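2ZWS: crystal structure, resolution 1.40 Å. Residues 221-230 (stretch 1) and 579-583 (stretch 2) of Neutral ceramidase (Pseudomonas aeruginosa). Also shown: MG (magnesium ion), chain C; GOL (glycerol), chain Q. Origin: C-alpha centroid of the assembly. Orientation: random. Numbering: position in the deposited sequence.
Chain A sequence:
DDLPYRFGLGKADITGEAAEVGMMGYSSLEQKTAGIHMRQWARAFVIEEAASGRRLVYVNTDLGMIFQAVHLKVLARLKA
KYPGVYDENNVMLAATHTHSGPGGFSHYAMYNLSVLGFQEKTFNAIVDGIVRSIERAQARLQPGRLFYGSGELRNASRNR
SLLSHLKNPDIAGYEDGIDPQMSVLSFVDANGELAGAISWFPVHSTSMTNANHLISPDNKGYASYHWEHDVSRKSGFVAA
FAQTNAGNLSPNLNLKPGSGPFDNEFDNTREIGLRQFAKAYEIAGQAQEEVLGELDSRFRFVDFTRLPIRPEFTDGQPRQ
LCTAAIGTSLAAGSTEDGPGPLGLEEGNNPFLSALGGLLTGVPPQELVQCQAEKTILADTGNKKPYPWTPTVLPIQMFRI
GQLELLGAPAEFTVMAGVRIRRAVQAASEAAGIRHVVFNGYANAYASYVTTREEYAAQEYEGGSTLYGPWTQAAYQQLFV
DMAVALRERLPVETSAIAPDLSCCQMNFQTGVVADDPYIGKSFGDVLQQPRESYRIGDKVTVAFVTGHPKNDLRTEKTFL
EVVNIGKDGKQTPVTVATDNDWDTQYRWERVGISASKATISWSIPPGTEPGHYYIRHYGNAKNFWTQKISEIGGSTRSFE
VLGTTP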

ATOM      1  N   GLY A 221       2.785   4.251   6.581  1.00 11.73           N
ATOM      2  CA  GLY A 221       2.209   3.444   7.652  1.00 11.39           C
ATOM      3  C   GLY A 221       2.557   4.000   9.024  1.00 11.89           C
ATOM      4  O   GLY A 221       1.720   3.909   9.952  1.00 12.18           O
ATOM      5  N   TYR A 222       3.772   4.527   9.194  1.00 12.36           N
ATOM      6  CA  TYR A 222       4.122   5.150  10.471  1.00 12.87           C
ATOM      7  C   TYR A 222       3.284   6.416  10.695  1.00 12.75           C
ATOM      8  O   TYR A 222       2.788   6.660  11.791  1.00 12.95           O
ATOM      9  CB  TYR A 222       5.612   5.521  10.580  1.00 13.50           C
ATOM     10  CG  TYR A 222       5.834   6.098  11.963  1.00 14.81           C
ATOM     11  CD1 TYR A 222       5.889   7.478  12.158  1.00 16.89           C
ATOM     12  CD2 TYR A 222       5.889   5.263  13.089  1.00 15.76           C
ATOM     13  CE1 TYR A 222       6.029   8.021  13.425  1.00 17.52           C
ATOM     14  CE2 TYR A 222       6.030   5.789  14.376  1.00 16.49           C
ATOM     15  CZ  TYR A 222       6.092   7.174  14.531  1.00 16.48           C
ATOM     16  OH  TYR A 222       6.231   7.723  15.774  1.00 18.62           O
ATOM     17  N   ALA A 223       3.096   7.210   9.644  1.00 11.78           N
ATOM     18  CA  ALA A 223       2.228   8.392   9.783  1.00 11.92           C
ATOM     19  C   ALA A 223       0.822   8.021  10.276  1.00 11.56           C
ATOM     20  O   ALA A 223       0.288   8.684  11.179  1.00 11.83           O
ATOM     21  CB  ALA A 223       2.167   9.126   8.456  1.00 12.02           C
ATOM     22  N   SER A 224       0.219   6.982   9.686  1.00 11.34           N
ATOM     23  CA  SER A 224      -1.117   6.542  10.116  1.00 11.97           C
ATOM     24  C   SER A 224      -1.080   6.084  11.572  1.00 11.73           C
ATOM     25  O   SER A 224      -1.951   6.447  12.397  1.00 13.17           O
ATOM     26  CB  SER A 224      -1.631   5.375   9.280  1.00 13.23           C
ATOM     27  OG  SER A 224      -1.797   5.738   7.909  1.00 13.96           O
ATOM     28  N   TYR A 225      -0.081   5.263  11.903  1.00 12.13           N
ATOM     29  CA  TYR A 225       0.020   4.696  13.247  1.00 11.92           C
ATOM     30  C   TYR A 225       0.244   5.841  14.228  1.00 12.53           C
ATOM     31  O   TYR A 225      -0.392   5.876  15.286  1.00 13.83           O
ATOM     32  CB  TYR A 225       1.220   3.762  13.324  1.00 12.71           C
ATOM     33  CG  TYR A 225       1.501   3.216  14.703  1.00 12.65           C
ATOM     34  CD1 TYR A 225       2.498   3.773  15.505  1.00 14.10           C
ATOM     35  CD2 TYR A 225       0.769   2.121  15.205  1.00 14.04           C
ATOM     36  CE1 TYR A 225       2.757   3.247  16.778  1.00 14.63           C
ATOM     37  CE2 TYR A 225       1.034   1.602  16.457  1.00 14.46           C
ATOM     38  CZ  TYR A 225       2.011   2.190  17.240  1.00 14.38           C
ATOM     39  OH  TYR A 225       2.308   1.670  18.492  1.00 15.50           O
ATOM     40  N   HIS A 226       1.136   6.778  13.908  1.00 12.79           N
ATOM     41  CA  HIS A 226       1.373   7.869  14.850  1.00 13.62           C
ATOM     42  C   HIS A 226       0.057   8.625  15.125  1.00 13.02           C
ATOM     43  O   HIS A 226      -0.263   8.947  16.279  1.00 14.42           O
ATOM     44  CB  HIS A 226       2.458   8.799  14.298  1.00 13.60           C
ATOM     45  CG  HIS A 226       2.803   9.927  15.220  1.00 15.65           C
ATOM     46  ND1 HIS A 226       3.442   9.729  16.426  1.00 17.53           N
ATOM     47  CD2 HIS A 226       2.599  11.264  15.115  1.00 16.24           C
ATOM     48  CE1 HIS A 226       3.619  10.901  17.024  1.00 17.90           C
ATOM     49  NE2 HIS A 226       3.126  11.849  16.243  1.00 17.39           N
ATOM     50  N   TRP A 227      -0.716   8.920  14.080  1.00 12.50           N
ATOM     51  CA  TRP A 227      -1.985   9.635  14.298  1.00 12.48           C
ATOM     52  C   TRP A 227      -2.980   8.821  15.127  1.00 13.00           C
ATOM     53  O   TRP A 227      -3.583   9.338  16.082  1.00 14.24           O
ATOM     54  CB  TRP A 227      -2.625  10.035  12.964  1.00 13.62           C
ATOM     55  CG  TRP A 227      -3.496  11.272  13.045  1.00 13.47           C
ATOM     56  CD1 TRP A 227      -4.167  11.769  14.154  1.00 14.94           C
ATOM     57  CD2 TRP A 227      -3.828  12.150  11.956  1.00 13.12           C
ATOM     58  NE1 TRP A 227      -4.857  12.918  13.801  1.00 14.47           N
ATOM     59  CE2 TRP A 227      -4.670  13.168  12.468  1.00 14.49           C
ATOM     60  CE3 TRP A 227      -3.476  12.185  10.598  1.00 13.90           C
ATOM     61  CZ2 TRP A 227      -5.163  14.208  11.664  1.00 13.13           C
ATOM     62  CZ3 TRP A 227      -3.979  13.221   9.798  1.00 12.90           C
ATOM     63  CH2 TRP A 227      -4.815  14.210  10.338  1.00 14.63           C
ATOM     64  N   GLU A 228      -3.189   7.566  14.723  1.00 13.63           N
ATOM     65  CA  GLU A 228      -4.184   6.704  15.368  1.00 13.74           C
ATOM     66  C   GLU A 228      -3.818   6.308  16.802  1.00 14.81           C
ATOM     67  O   GLU A 228      -4.692   6.293  17.695  1.00 16.56           O
ATOM     68  CB  GLU A 228      -4.389   5.439  14.545  1.00 13.59           C
ATOM     69  CG  GLU A 228      -5.001   5.718  13.181  1.00 13.42           C
ATOM     70  CD  GLU A 228      -4.947   4.541  12.202  1.00 14.36           C
ATOM     71  OE1 GLU A 228      -5.633   4.652  11.146  1.00 12.20           O
ATOM     72  OE2 GLU A 228      -4.230   3.537  12.470  1.00 13.99           O
ATOM     73  N   HIS A 229      -2.544   5.992  17.010  1.00 15.89           N
ATOM     74  CA  HIS A 229      -2.067   5.405  18.266  1.00 16.71           C
ATOM     75  C   HIS A 229      -1.477   6.443  19.215  1.00 17.33           C
ATOM     76  O   HIS A 229      -1.696   6.353  20.418  1.00 19.00           O
ATOM     77  CB  HIS A 229      -1.031   4.323  17.963  1.00 17.07           C
ATOM     78  CG  HIS A 229      -0.490   3.613  19.168  1.00 17.38           C
ATOM     79  ND1 HIS A 229       0.627   4.053  19.842  1.00 18.19           N
ATOM     80  CD2 HIS A 229      -0.889   2.482  19.797  1.00 19.89           C
ATOM     81  CE1 HIS A 229       0.895   3.231  20.844  1.00 19.37           C
ATOM     82  NE2 HIS A 229      -0.010   2.266  20.839  1.00 20.88           N
ATOM     83  N   ASP A 230      -0.707   7.399  18.696  1.00 17.33           N
ATOM     84  CA  ASP A 230       0.022   8.329  19.581  1.00 18.00           C
ATOM     85  C   ASP A 230      -0.693   9.677  19.757  1.00 18.73           C
ATOM     86  O   ASP A 230      -0.478  10.358  20.765  1.00 20.11           O
ATOM     87  CB  ASP A 230       1.459   8.597  19.064  1.00 18.12           C
ATOM     88  CG  ASP A 230       2.310   7.324  18.899  1.00 18.43           C
ATOM     89  OD1 ASP A 230       3.204   7.365  18.012  1.00 21.51           O
ATOM     90  OD2 ASP A 230       2.106   6.319  19.635  1.00 21.55           O
TER
HETATM   91 MG    MG C 648       5.756  -4.292  16.325  1.00 13.08          MG
HETATM   92  C1  GOL Q 662       6.285   5.917  18.497  1.00 36.15           C
HETATM   93  O1  GOL Q 662       5.209   5.823  17.598  1.00 31.93           O
HETATM   94  C2  GOL Q 662       6.095   4.832  19.542  1.00 38.21           C
HETATM   95  O2  GOL Q 662       4.720   4.739  19.864  1.00 38.39           O
HETATM   96  C3  GOL Q 662       6.885   5.222  20.779  1.00 41.85           C
HETATM   97  O3  GOL Q 662       6.112   4.917  21.915  1.00 37.77           O
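Stretch 2 579-583: DNDWD

Stretch 1 is helical throughout and belongs to a longer helix, with i to i+4 backbone hydrogen bonds running from Tyr 225 N to Gly 221 O (3.0 Å) through Asp 230 N to His 226 O (2.9 Å) and a wider pi-type turn over 226-230. Stretch 2 has no regular helix or strand, so no crossing angle applies. Its phi/psi values describe an irregular course: Asp 579 and Asn 580 are helix-like locally (-69/-13 and -74/-24), Asp 581 is extended (-74/145), and Trp 582 and Asp 583 return to helix-like values (-55/-37 and -77/-9). The chain comes in toward the helix from Asp 579, whose CA is more than 12 Å from any CA of stretch 1, comes closest at Trp 582, whose CA is 7.9 Å from Tyr 222 CA, and moves off again at Asp 583. Side chains make most of the contact, which buries 270 Å² in total.

Three residues cover most of that surface: Tyr 225 (77 Å²), Trp 582 (70 Å²) and Tyr 222 (49 Å²). The two tyrosines lie three positions apart on the helix, and both point CA-to-CB toward stretch 2 with chi1 near 180° (t). Trp 582, also t and also directed toward its partner, meets both. Its six-membered ring and the Tyr 222 ring have centroids 4.8 Å apart and planes at 66°, an edge-to-face pair in which Tyr 222 presents its edge to the indole face; the closest atoms are Tyr 222 CD2 and Trp 582 CE3, at 3.4 Å. Against Tyr 225 the tryptophan uses its CB, 3.7 Å from Tyr 225 CE1.

The Tyr 225 hydroxyl is the polar centre. Tyr 225 OH donates to Asp 581 OD1 at 2.5 Å, a short hydrogen bond to a carboxylate oxygen lying near the plane of the phenol ring. The same hydroxyl oxygen accepts a weak bond from Trp 582 N (Trp 582 N to Tyr 225 OH 3.4 Å, angle 147°) and a hydrogen bond donated by water 1 (2.8 Å from its O to Tyr 225 OH). That water in turn accepts from Asp 583 N, 3.0 Å from its O, extending the link one residue further. Although the CA-to-CB bond of Asp 581 points sideways, the end of its side chain comes nearer the helix. His 229 NE2 approaches Asp 581 OD1 to 3.3 Å, but the angle is too poor for a hydrogen bond.

Glycerol, probably from the crystallisation liquor, also bridges the stretches: its O1 donates to Asp 230 OD1 (2.6 Å), and its O3 to Asp 583 OD2 (2.9 Å).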

ATOM      1  N   ASP A 579       2.014  -7.051  18.385  1.00 14.39           N
ATOM      2  CA  ASP A 579       2.984  -7.059  17.282  1.00 13.39           C
ATOM      3  C   ASP A 579       2.790  -5.900  16.290  1.00 12.98           C
ATOM      4  O   ASP A 579       3.674  -5.639  15.485  1.00 13.81           O
ATOM      5  CB  ASP A 579       3.108  -8.439  16.579  1.00 13.78           C
ATOM      6  CG  ASP A 579       1.857  -8.861  15.801  1.00 13.91           C
ATOM      7  OD1 ASP A 579       0.993  -7.996  15.472  1.00 15.78           O
ATOM      8  OD2 ASP A 579       1.783 -10.067  15.449  1.00 12.81           O
ATOM      9  N   ASN A 580       1.654  -5.205  16.362  1.00 12.32           N
ATOM     10  CA  ASN A 580       1.422  -4.075  15.488  1.00 12.68           C
ATOM     11  C   ASN A 580       2.229  -2.847  15.877  1.00 13.62           C
ATOM     12  O   ASN A 580       2.498  -1.982  15.037  1.00 13.02           O
ATOM     13  CB  ASN A 580      -0.045  -3.676  15.471  1.00 12.70           C
ATOM     14  CG  ASN A 580      -0.339  -2.647  14.422  1.00 12.88           C
ATOM     15  OD1 ASN A 580       0.048  -2.802  13.258  1.00 12.60           O
ATOM     16  ND2 ASN A 580      -1.020  -1.576  14.825  1.00 13.51           N
ATOM     17  N   ASP A 581       2.617  -2.759  17.149  1.00 14.12           N
ATOM     18  CA  ASP A 581       3.159  -1.503  17.654  1.00 13.97           C
ATOM     19  C   ASP A 581       4.586  -1.202  17.161  1.00 13.16           C
ATOM     20  O   ASP A 581       5.400  -2.106  17.008  1.00 13.26           O
ATOM     21  CB  ASP A 581       3.046  -1.472  19.162  1.00 14.81           C
ATOM     22  CG  ASP A 581       1.602  -1.353  19.595  1.00 16.43           C
ATOM     23  OD1 ASP A 581       0.946  -0.372  19.162  1.00 16.99           O
ATOM     24  OD2 ASP A 581       1.103  -2.258  20.312  1.00 17.21           O
ATOM     25  N   TRP A 582       4.884   0.078  16.945  1.00 13.33           N
ATOM     26  CA  TRP A 582       6.226   0.502  16.544  1.00 13.64           C
ATOM     27  C   TRP A 582       7.318   0.011  17.506  1.00 13.31           C
ATOM     28  O   TRP A 582       8.408  -0.338  17.049  1.00 13.74           O
ATOM     29  CB  TRP A 582       6.279   2.039  16.478  1.00 13.81           C
ATOM     30  CG  TRP A 582       7.603   2.562  16.101  1.00 14.17           C
ATOM     31  CD1 TRP A 582       8.561   3.039  16.952  1.00 15.73           C
ATOM     32  CD2 TRP A 582       8.136   2.674  14.777  1.00 15.73           C
ATOM     33  NE1 TRP A 582       9.663   3.432  16.231  1.00 16.44           N
ATOM     34  CE2 TRP A 582       9.429   3.230  14.901  1.00 17.39           C
ATOM     35  CE3 TRP A 582       7.646   2.367  13.497  1.00 16.28           C
ATOM     36  CZ2 TRP A 582      10.255   3.457  13.807  1.00 15.28           C
ATOM     37  CZ3 TRP A 582       8.483   2.617  12.379  1.00 16.50           C
ATOM     38  CH2 TRP A 582       9.769   3.152  12.557  1.00 16.54           C
ATOM     39  N   ASP A 583       7.012  -0.013  18.812  1.00 13.53           N
ATOM     40  CA  ASP A 583       8.018  -0.309  19.844  1.00 14.21           C
ATOM     41  C   ASP A 583       8.357  -1.796  19.937  1.00 14.07           C
ATOM     42  O   ASP A 583       9.280  -2.163  20.661  1.00 14.93           O
ATOM     43  CB  ASP A 583       7.586   0.167  21.224  1.00 15.54           C
ATOM     44  CG  ASP A 583       7.492   1.657  21.320  1.00 17.95           C
ATOM     45  OD1 ASP A 583       8.238   2.358  20.605  1.00 22.32           O
ATOM     46  OD2 ASP A 583       6.659   2.122  22.128  1.00 20.26           O
TER
HETATM   47  O   HOH W   1       4.668   1.547  19.923  1.00 17.12           O
HETATM   48  O   HOH W   2       6.061  -6.785  15.965  1.00 16.09           O